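Local coordinates for protein CsuC (Acinetobacter baumannii, PDB 6FJY) that probably serves as a periplasmic chaperone of archaic chaperone-usher Csu pili, holding subunits such as the tip adhesin CsuE in a pre-assembly complex, at residues I12-V21 with K69-S77; M32-W40 with S50-V61. All coordinates share one frame; numbering follows the deposited sequence.

Interaction 1: residues I12-V21 with K69-S77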
loop_
_atom_site.group_PDB
_atom_site.type_symbol
_atom_site.label_atom_id
_atom_site.label_comp_id
_atom_site.label_asym_id
_atom_site.label_seq_id
_atom_site.Cartn_x
_atom_site.Cartn_y
_atom_site.Cartn_z
ATOM N N ILE A 12 7.809 5.246 -6.431
ATOM C CA ILE A 12 9.264 5.322 -6.351
ATOM C C ILE A 12 9.636 6.800 -6.399
ATOM O O ILE A 12 9.440 7.459 -7.428
ATOM C CB ILE A 12 9.931 4.554 -7.498
ATOM C CG1 ILE A 12 9.248 3.197 -7.688
ATOM C CG2 ILE A 12 11.427 4.380 -7.225
ATOM C CD1 ILE A 12 9.865 2.333 -8.776
ATOM N N GLU A 13 10.154 7.329 -5.292
ATOM C CA GLU A 13 10.475 8.747 -5.236
ATOM C C GLU A 13 11.722 9.049 -6.070
ATOM O O GLU A 13 12.432 8.147 -6.542
ATOM C CB GLU A 13 10.656 9.200 -3.786
ATOM C CG GLU A 13 9.451 8.911 -2.880
ATOM C CD GLU A 13 8.256 9.788 -3.150
ATOM O OE1 GLU A 13 8.374 10.741 -3.945
ATOM O OE2 GLU A 13 7.194 9.524 -2.551
ATOM N N ALA A 14 11.982 10.353 -6.255
ATOM C CA ALA A 14 13.081 10.773 -7.123
ATOM C C ALA A 14 14.431 10.306 -6.595
ATOM O O ALA A 14 15.313 9.943 -7.380
ATOM C CB ALA A 14 13.075 12.292 -7.293
ATOM N N ASN A 15 14.612 10.290 -5.276
ATOM C CA ASN A 15 15.885 9.882 -4.690
ATOM C C ASN A 15 15.932 8.395 -4.339
ATOM O O ASN A 15 16.878 7.953 -3.680
ATOM C CB ASN A 15 16.198 10.719 -3.447
ATOM C CG ASN A 15 15.141 10.595 -2.366
ATOM O OD1 ASN A 15 14.296 9.699 -2.392
ATOM N ND2 ASN A 15 15.192 11.500 -1.400
ATOM N N GLU A 16 14.926 7.626 -4.743
ATOM C CA GLU A 16 14.879 6.183 -4.529
ATOM C C GLU A 16 15.116 5.458 -5.846
ATOM O O GLU A 16 14.516 5.804 -6.865
ATOM C CB GLU A 16 13.533 5.759 -3.937
ATOM C CG GLU A 16 13.271 6.225 -2.509
ATOM C CD GLU A 16 11.870 5.878 -2.038
ATOM O OE1 GLU A 16 11.080 5.356 -2.852
ATOM O OE2 GLU A 16 11.562 6.112 -0.854
ATOM N N LYS A 17 15.989 4.455 -5.820
ATOM C CA LYS A 17 16.210 3.635 -7.002
ATOM C C LYS A 17 15.195 2.499 -7.126
ATOM O O LYS A 17 15.074 1.903 -8.202
ATOM C CB LYS A 17 17.648 3.107 -6.999
ATOM C CG LYS A 17 17.805 1.621 -6.834
ATOM C CD LYS A 17 18.898 1.112 -7.755
ATOM C CE LYS A 17 18.621 1.522 -9.196
ATOM N NZ LYS A 17 19.645 0.979 -10.127
ATOM N N ALA A 18 14.475 2.174 -6.060
ATOM C CA ALA A 18 13.500 1.096 -6.117
ATOM C C ALA A 18 12.553 1.200 -4.930
ATOM O O ALA A 18 12.813 1.917 -3.960
ATOM C CB ALA A 18 14.188 -0.273 -6.156
ATOM N N THR A 19 11.437 0.489 -5.035
ATOM C CA THR A 19 10.510 0.288 -3.930
ATOM C C THR A 19 10.116 -1.182 -3.883
ATOM O O THR A 19 10.400 -1.955 -4.801
ATOM C CB THR A 19 9.258 1.157 -4.056
ATOM O OG1 THR A 19 8.512 1.100 -2.832
ATOM C CG2 THR A 19 8.390 0.672 -5.189
ATOM N N ALA A 20 9.431 -1.554 -2.809
ATOM C CA ALA A 20 9.080 -2.943 -2.548
ATOM C C ALA A 20 7.572 -3.100 -2.400
ATOM O O ALA A 20 6.888 -2.222 -1.863
ATOM C CB ALA A 20 9.787 -3.464 -1.278
ATOM N N VAL A 21 7.067 -4.229 -2.883
ATOM C CA VAL A 21 5.695 -4.664 -2.659
ATOM C C VAL A 21 5.763 -6.059 -2.062
ATOM O O VAL A 21 6.570 -6.883 -2.502
ATOM C CB VAL A 21 4.855 -4.655 -3.949
ATOM C CG1 VAL A 21 3.503 -5.297 -3.697
ATOM C CG2 VAL A 21 4.658 -3.210 -4.454
ATOM N N LYS A 69 6.342 -15.159 2.693
ATOM C CA LYS A 69 6.299 -13.722 2.463
ATOM C C LYS A 69 7.459 -13.389 1.536
ATOM O O LYS A 69 8.628 -13.572 1.901
ATOM C CB LYS A 69 6.385 -12.952 3.783
ATOM C CG LYS A 69 6.252 -11.443 3.649
ATOM C CD LYS A 69 6.309 -10.788 5.009
ATOM C CE LYS A 69 6.289 -9.267 4.897
ATOM N NZ LYS A 69 6.383 -8.613 6.259
ATOM N N HIS A 70 7.146 -12.961 0.324
ATOM C CA HIS A 70 8.163 -12.593 -0.647
ATOM C C HIS A 70 8.135 -11.086 -0.875
ATOM O O HIS A 70 7.087 -10.444 -0.777
ATOM C CB HIS A 70 7.958 -13.315 -1.986
ATOM C CG HIS A 70 8.131 -14.801 -1.924
ATOM N ND1 HIS A 70 8.714 -15.519 -2.950
ATOM C CD2 HIS A 70 7.775 -15.711 -0.986
ATOM C CE1 HIS A 70 8.739 -16.802 -2.631
ATOM N NE2 HIS A 70 8.179 -16.946 -1.443
ATOM N N MET A 71 9.295 -10.521 -1.178
ATOM C CA MET A 71 9.360 -9.128 -1.591
ATOM C C MET A 71 9.365 -9.074 -3.110
ATOM O O MET A 71 10.016 -9.889 -3.774
ATOM C CB MET A 71 10.576 -8.419 -0.995
ATOM C CG MET A 71 10.615 -6.919 -1.264
ATOM S SD MET A 71 12.129 -6.166 -0.700
ATOM C CE MET A 71 13.107 -6.673 -1.991
ATOM N N LEU A 72 8.570 -8.158 -3.645
ATOM C CA LEU A 72 8.575 -7.813 -5.057
ATOM C C LEU A 72 9.310 -6.484 -5.184
ATOM O O LEU A 72 8.818 -5.445 -4.737
ATOM C CB LEU A 72 7.154 -7.742 -5.607
ATOM C CG LEU A 72 6.933 -7.062 -6.966
ATOM C CD1 LEU A 72 7.756 -7.707 -8.092
ATOM C CD2 LEU A 72 5.455 -7.093 -7.301
ATOM N N ARG A 73 10.512 -6.545 -5.728
ATOM C CA ARG A 73 11.362 -5.383 -5.921
ATOM C C ARG A 73 11.010 -4.727 -7.252
ATOM O O ARG A 73 10.974 -5.400 -8.289
ATOM C CB ARG A 73 12.822 -5.826 -5.913
ATOM C CG ARG A 73 13.816 -4.825 -5.441
ATOM C CD ARG A 73 15.207 -5.434 -5.486
ATOM N NE ARG A 73 15.547 -6.120 -4.245
ATOM C CZ ARG A 73 15.953 -5.507 -3.140
ATOM N NH1 ARG A 73 16.062 -4.184 -3.114
ATOM N NH2 ARG A 73 16.248 -6.220 -2.061
ATOM N N LEU A 74 10.709 -3.434 -7.215
ATOM C CA LEU A 74 10.471 -2.642 -8.420
ATOM C C LEU A 74 11.603 -1.634 -8.549
ATOM O O LEU A 74 11.667 -0.670 -7.781
ATOM C CB LEU A 74 9.118 -1.943 -8.369
ATOM C CG LEU A 74 7.938 -2.856 -8.077
ATOM C CD1 LEU A 74 6.677 -2.050 -7.989
ATOM C CD2 LEU A 74 7.836 -3.888 -9.191
ATOM N N THR A 75 12.488 -1.857 -9.519
ATOM C CA THR A 75 13.734 -1.112 -9.652
ATOM C C THR A 75 13.756 -0.333 -10.961
ATOM O O THR A 75 13.447 -0.889 -12.023
ATOM C CB THR A 75 14.941 -2.055 -9.584
ATOM O OG1 THR A 75 14.878 -2.818 -8.377
ATOM C CG2 THR A 75 16.239 -1.269 -9.584
ATOM N N LYS A 76 14.142 0.945 -10.882
ATOM C CA LYS A 76 14.316 1.781 -12.069
ATOM C C LYS A 76 15.579 1.379 -12.816
ATOM O O LYS A 76 16.665 1.334 -12.231
ATOM C CB LYS A 76 14.390 3.262 -11.703
ATOM C CG LYS A 76 13.191 3.778 -10.990
ATOM C CD LYS A 76 13.243 5.279 -10.777
ATOM C CE LYS A 76 14.423 5.736 -9.981
ATOM N NZ LYS A 76 14.158 7.135 -9.545
ATOM N N SER A 77 15.437 1.060 -14.098
ATOM C CA SER A 77 16.601 0.720 -14.912
ATOM C C SER A 77 17.373 1.953 -15.344
ATOM O O SER A 77 18.587 1.880 -15.574
ATOM C CB SER A 77 16.165 -0.037 -16.158
ATOM O OG SER A 77 15.470 0.856 -17.018
#

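Interaction 2: residues M32-W40 with S50-V61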
loop_
_atom_site.group_PDB
_atom_site.type_symbol
_atom_site.label_atom_id
_atom_site.label_comp_id
_atom_site.label_asym_id
_atom_site.label_seq_id
_atom_site.Cartn_x
_atom_site.Cartn_y
_atom_site.Cartn_z
ATOM N N MET A 32 0.965 -19.647 -7.361
ATOM C CA MET A 32 1.949 -19.151 -8.309
ATOM C C MET A 32 1.568 -17.735 -8.703
ATOM O O MET A 32 0.389 -17.440 -8.940
ATOM C CB MET A 32 2.029 -20.037 -9.558
ATOM C CG MET A 32 3.146 -19.661 -10.546
ATOM S SD MET A 32 4.769 -20.243 -10.043
ATOM C CE MET A 32 4.318 -21.898 -9.574
ATOM N N VAL A 33 2.571 -16.866 -8.786
ATOM C CA VAL A 33 2.372 -15.454 -9.082
ATOM C C VAL A 33 3.291 -15.036 -10.218
ATOM O O VAL A 33 4.503 -15.265 -10.162
ATOM C CB VAL A 33 2.641 -14.590 -7.836
ATOM C CG1 VAL A 33 2.398 -13.146 -8.140
ATOM C CG2 VAL A 33 1.762 -15.060 -6.689
ATOM N N GLN A 34 2.718 -14.383 -11.218
ATOM C CA GLN A 34 3.448 -13.718 -12.284
ATOM C C GLN A 34 3.312 -12.218 -12.084
ATOM O O GLN A 34 2.249 -11.737 -11.681
ATOM C CB GLN A 34 2.915 -14.099 -13.666
ATOM C CG GLN A 34 3.706 -13.474 -14.812
ATOM C CD GLN A 34 2.966 -13.511 -16.140
ATOM O OE1 GLN A 34 1.788 -13.858 -16.200
ATOM N NE2 GLN A 34 3.655 -13.135 -17.211
ATOM N N ILE A 35 4.404 -11.496 -12.314
ATOM C CA ILE A 35 4.476 -10.056 -12.107
ATOM C C ILE A 35 4.959 -9.408 -13.395
ATOM O O ILE A 35 5.986 -9.810 -13.944
ATOM C CB ILE A 35 5.415 -9.702 -10.943
ATOM C CG1 ILE A 35 4.968 -10.413 -9.663
ATOM C CG2 ILE A 35 5.405 -8.224 -10.696
ATOM C CD1 ILE A 35 5.674 -11.741 -9.419
ATOM N N ARG A 36 4.209 -8.428 -13.890
ATOM C CA ARG A 36 4.624 -7.616 -15.029
ATOM C C ARG A 36 4.361 -6.145 -14.726
ATOM O O ARG A 36 3.493 -5.809 -13.921
ATOM C CB ARG A 36 3.892 -8.022 -16.312
ATOM C CG ARG A 36 4.337 -9.368 -16.888
ATOM C CD ARG A 36 3.434 -9.808 -18.019
ATOM N NE ARG A 36 2.086 -10.111 -17.550
ATOM C CZ ARG A 36 1.064 -10.399 -18.350
ATOM N NH1 ARG A 36 1.232 -10.412 -19.667
ATOM N NH2 ARG A 36 -0.130 -10.664 -17.837
ATOM N N VAL A 37 5.131 -5.256 -15.351
ATOM C CA VAL A 37 4.922 -3.823 -15.172
ATOM C C VAL A 37 4.791 -3.187 -16.551
ATOM O O VAL A 37 5.689 -3.309 -17.388
ATOM C CB VAL A 37 6.041 -3.150 -14.358
ATOM C CG1 VAL A 37 5.759 -1.650 -14.189
ATOM C CG2 VAL A 37 6.169 -3.809 -13.007
ATOM N N PHE A 38 3.691 -2.489 -16.767
ATOM C CA PHE A 38 3.381 -1.855 -18.033
ATOM C C PHE A 38 3.417 -0.344 -17.874
ATOM O O PHE A 38 3.097 0.192 -16.814
ATOM C CB PHE A 38 1.998 -2.284 -18.538
ATOM C CG PHE A 38 1.911 -3.740 -18.904
ATOM C CD1 PHE A 38 2.218 -4.164 -20.189
ATOM C CD2 PHE A 38 1.550 -4.691 -17.961
ATOM C CE1 PHE A 38 2.140 -5.500 -20.526
ATOM C CE2 PHE A 38 1.468 -6.027 -18.297
ATOM C CZ PHE A 38 1.768 -6.433 -19.575
ATOM N N LYS A 39 3.831 0.331 -18.940
ATOM C CA LYS A 39 3.749 1.776 -18.981
ATOM C C LYS A 39 2.314 2.167 -19.292
ATOM O O LYS A 39 1.628 1.504 -20.076
ATOM C CB LYS A 39 4.705 2.349 -20.016
ATOM C CG LYS A 39 5.084 3.799 -19.772
ATOM C CD LYS A 39 6.353 4.165 -20.534
ATOM C CE LYS A 39 6.839 5.572 -20.190
ATOM N NZ LYS A 39 8.115 5.908 -20.904
ATOM N N TRP A 40 1.850 3.218 -18.626
ATOM C CA TRP A 40 0.455 3.629 -18.624
ATOM C C TRP A 40 0.365 5.052 -19.155
ATOM O O TRP A 40 0.971 5.966 -18.589
ATOM C CB TRP A 40 -0.099 3.523 -17.205
ATOM C CG TRP A 40 -1.505 3.960 -16.996
ATOM C CD1 TRP A 40 -2.465 4.148 -17.933
ATOM C CD2 TRP A 40 -2.106 4.274 -15.729
ATOM N NE1 TRP A 40 -3.636 4.562 -17.332
ATOM C CE2 TRP A 40 -3.439 4.642 -15.979
ATOM C CE3 TRP A 40 -1.641 4.268 -14.412
ATOM C CZ2 TRP A 40 -4.317 5.014 -14.966
ATOM C CZ3 TRP A 40 -2.508 4.646 -13.402
ATOM C CH2 TRP A 40 -3.840 5.013 -13.689
ATOM N N SER A 50 1.575 -0.603 -22.211
ATOM C CA SER A 50 2.614 -1.105 -23.097
ATOM C C SER A 50 3.764 -1.709 -22.307
ATOM O O SER A 50 4.054 -1.300 -21.177
ATOM C CB SER A 50 3.160 0.006 -24.006
ATOM O OG SER A 50 3.624 1.104 -23.241
ATOM N N GLU A 51 4.444 -2.662 -22.949
ATOM C CA GLU A 51 5.636 -3.272 -22.380
ATOM C C GLU A 51 6.717 -2.218 -22.200
ATOM O O GLU A 51 6.752 -1.208 -22.900
ATOM C CB GLU A 51 6.140 -4.409 -23.271
ATOM C CG GLU A 51 5.235 -5.631 -23.258
ATOM C CD GLU A 51 5.854 -6.825 -23.950
ATOM O OE1 GLU A 51 6.718 -6.637 -24.836
ATOM O OE2 GLU A 51 5.467 -7.960 -23.610
ATOM N N GLN A 52 7.593 -2.455 -21.233
ATOM C CA GLN A 52 8.522 -1.431 -20.796
ATOM C C GLN A 52 9.666 -2.077 -20.017
ATOM O O GLN A 52 9.481 -3.108 -19.362
ATOM C CB GLN A 52 7.759 -0.397 -19.959
ATOM C CG GLN A 52 8.576 0.407 -18.992
ATOM C CD GLN A 52 8.674 -0.234 -17.632
ATOM O OE1 GLN A 52 9.281 0.325 -16.737
ATOM N NE2 GLN A 52 8.069 -1.405 -17.466
ATOM N N SER A 53 10.853 -1.465 -20.114
ATOM C CA SER A 53 12.043 -1.899 -19.385
ATOM C C SER A 53 12.547 -0.863 -18.388
ATOM O O SER A 53 13.656 -1.011 -17.865
ATOM C CB SER A 53 13.168 -2.254 -20.368
ATOM O OG SER A 53 12.713 -3.198 -21.319
ATOM N N GLU A 54 11.788 0.207 -18.156
ATOM C CA GLU A 54 12.243 1.274 -17.267
ATOM C C GLU A 54 12.134 0.854 -15.811
ATOM O O GLU A 54 12.982 1.217 -14.983
ATOM C CB GLU A 54 11.428 2.544 -17.504
ATOM C CG GLU A 54 11.418 3.018 -18.948
ATOM C CD GLU A 54 10.338 4.061 -19.203
ATOM O OE1 GLU A 54 9.562 4.355 -18.265
ATOM O OE2 GLU A 54 10.269 4.589 -20.337
ATOM N N ILE A 55 11.062 0.132 -15.484
ATOM C CA ILE A 55 10.826 -0.439 -14.165
ATOM C C ILE A 55 10.829 -1.950 -14.310
ATOM O O ILE A 55 9.956 -2.529 -14.971
ATOM C CB ILE A 55 9.503 0.049 -13.559
ATOM C CG1 ILE A 55 9.530 1.559 -13.402
ATOM C CG2 ILE A 55 9.274 -0.607 -12.215
ATOM C CD1 ILE A 55 10.702 2.018 -12.606
ATOM N N ILE A 56 11.802 -2.591 -13.686
ATOM C CA ILE A 56 11.989 -4.025 -13.834
ATOM C C ILE A 56 11.543 -4.699 -12.539
ATOM O O ILE A 56 12.095 -4.404 -11.469
ATOM C CB ILE A 56 13.442 -4.357 -14.200
ATOM C CG1 ILE A 56 13.782 -3.645 -15.517
ATOM C CG2 ILE A 56 13.611 -5.860 -14.398
ATOM C CD1 ILE A 56 15.168 -3.912 -16.050
ATOM N N PRO A 57 10.523 -5.556 -12.572
ATOM C CA PRO A 57 10.120 -6.274 -11.350
ATOM C C PRO A 57 11.023 -7.463 -11.109
ATOM O O PRO A 57 11.411 -8.178 -12.039
ATOM C CB PRO A 57 8.694 -6.735 -11.662
ATOM C CG PRO A 57 8.717 -6.942 -13.169
ATOM C CD PRO A 57 9.667 -5.885 -13.730
ATOM N N SER A 58 11.351 -7.678 -9.839
ATOM C CA SER A 58 12.168 -8.811 -9.435
ATOM C C SER A 58 11.487 -9.472 -8.243
ATOM O O SER A 58 11.331 -8.827 -7.182
ATOM C CB SER A 58 13.588 -8.361 -9.095
ATOM O OG SER A 58 14.389 -9.464 -8.689
ATOM N N PRO A 59 11.090 -10.747 -8.348
ATOM C CA PRO A 59 11.206 -11.580 -9.544
ATOM C C PRO A 59 10.033 -11.372 -10.503
ATOM O O PRO A 59 9.017 -10.818 -10.097
ATOM C CB PRO A 59 11.173 -12.999 -8.967
ATOM C CG PRO A 59 10.185 -12.870 -7.837
ATOM C CD PRO A 59 10.424 -11.469 -7.246
ATOM N N PRO A 60 10.178 -11.791 -11.763
ATOM C CA PRO A 60 9.020 -11.750 -12.672
ATOM C C PRO A 60 8.010 -12.869 -12.411
ATOM O O PRO A 60 6.861 -12.757 -12.849
ATOM C CB PRO A 60 9.656 -11.835 -14.069
ATOM C CG PRO A 60 10.955 -12.556 -13.832
ATOM C CD PRO A 60 11.423 -12.170 -12.463
ATOM N N VAL A 61 8.414 -13.957 -11.760
ATOM C CA VAL A 61 7.517 -15.046 -11.363
ATOM C C VAL A 61 7.964 -15.588 -10.014
ATOM O O VAL A 61 9.163 -15.736 -9.760
ATOM C CB VAL A 61 7.474 -16.224 -12.365
ATOM C CG1 VAL A 61 6.361 -17.197 -11.950
ATOM C CG2 VAL A 61 7.237 -15.746 -13.784
#

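Interaction 1: residues I12-V21 with K69-S77
Val21 and Leu72 form a hydrogen-bonded antiparallel pair, and Thr19 and Leu74 form the next one. They join strand 18-21 to strand 69-76 in the Ig-like N-terminal domain. The short strand axes run at 151° to each other. Leu72 N reaches Val21 O at 2.6 Å, and Leu74 N reaches Thr19 O at 2.8 Å. Each of these carbonyls receives the N-H nearly head-on.

The buried side is packed by Val21, Leu72 and Leu74. Val21 is in the rotamer with CG1 anti to the backbone N (chi1 172°). This leaves CG2 beside the N, where it meets Leu74 CD1 at 4.2 Å. Ile12 adds its CD1, 3.6 Å from Leu74 O. Leu120 of strand 109-123 touches Leu74 as well.

The face of Ala18, Ala20, Arg73 and Thr75 is the solvent side: its residues are exposed or partly so. Ala20 CB rests against Met71 CG at 3.6 Å. Met71 turns its methyl CE over one face of the Arg73 guanidinium, off centre. Lys17 is exposed, and its bent chain lays CE 3.7 Å from Thr75 CG2.

Beyond these pairs, Lys76 extends to the type I turn from Glu13 to Glu16. Its CD passes Ile12 CG2, the two side chains sliding past each other in opposite directions. A bend at chi3 (-59°) carries NZ to Glu16 O at 3.0 Å, a weak hydrogen bond. Lys76 is buried, and within the two segments its ammonium group faces main-chain carbonyls, not a carboxylate. Their partial negative charges would probably ease the burial of the amine, though the weak bond suggests only a light tie between turn and strand.

Interaction 2: residues M32-W40 with S50-V61
Ile35 and Val37 pack on Pro57 and Ile55 within the Ig-like beta sandwich of the PapD-type N-terminal domain. Strand 32-40 and segment 50-61 run antiparallel. They pair directly at two places, Gln34 with Val61 and Lys39 with Ser50. Between these the second segment bows away, and side chains fill the gap.

Ile35 sets CG1 beside its backbone N (chi1 -56°), which leaves CG2 anti to that N; this methyl meets Pro57 CB at 3.7 Å. Its chi2 of 94° is far from a staggered value. It turns CD1 toward Pro59 O, 3.5 Å away. The peptide before Pro59 is cis, at the bend where the segment returns to the strand. There Ile35 N binds Pro60 O at 2.8 Å, approaching from above the carbonyl plane. Val61 CG1, anti to its own N, touches Met32 SD at 3.9 Å and also approaches Val33 O.

Val37 divides its two methyls. CG2 faces Pro57 CG at 4.0 Å, and CG1 touches Ile55 CB, the two side chains meeting at a slant. Leu120 of strand 109-123 packs on Val37, and Leu72 of strand 69-76 on Ile35.

At the other end, Phe38 presents a ring edge to the Ser50-Glu51 peptide, with Ser50 C in the ring plane. Its CE1 lies beside Glu51 CG, while CE2 sits above one face of the Arg36 guanidinium.

Lys39 reaches out with a fully extended chain to cross Glu54. Tyr88 OH holds Glu54 OE1, which helps fix the carboxylate. Lys39 NZ takes the other oxygen, OE2, on its syn lone pair in a 2.6 Å salt bridge.

In the fold
The four segments follow the chain as 12-21, 32-40, 50-61 and 69-77, so interaction 2 falls between the two halves of interaction 1. Their centres are about 12 Å apart. Both lie in the PapD-type N-terminal domain and share one sheet. Strand 69-76 is the shared neighbour, paired with strand 18-25 on one edge and strand 55-64 on the other. The contacts touch directly: Lys76 CG packs on Ile55 CD1 at 3.4 Å, and Leu72 CD1 on Ile35 CG2. Ser77 N probably bonds to Glu54 O, at 2.6 Å, and Ser77 OG to Ser53 O. Interaction 1 brings strands far apart in sequence side by side, and Leu72, Ile35 and Ile55 contribute to one apolar interior.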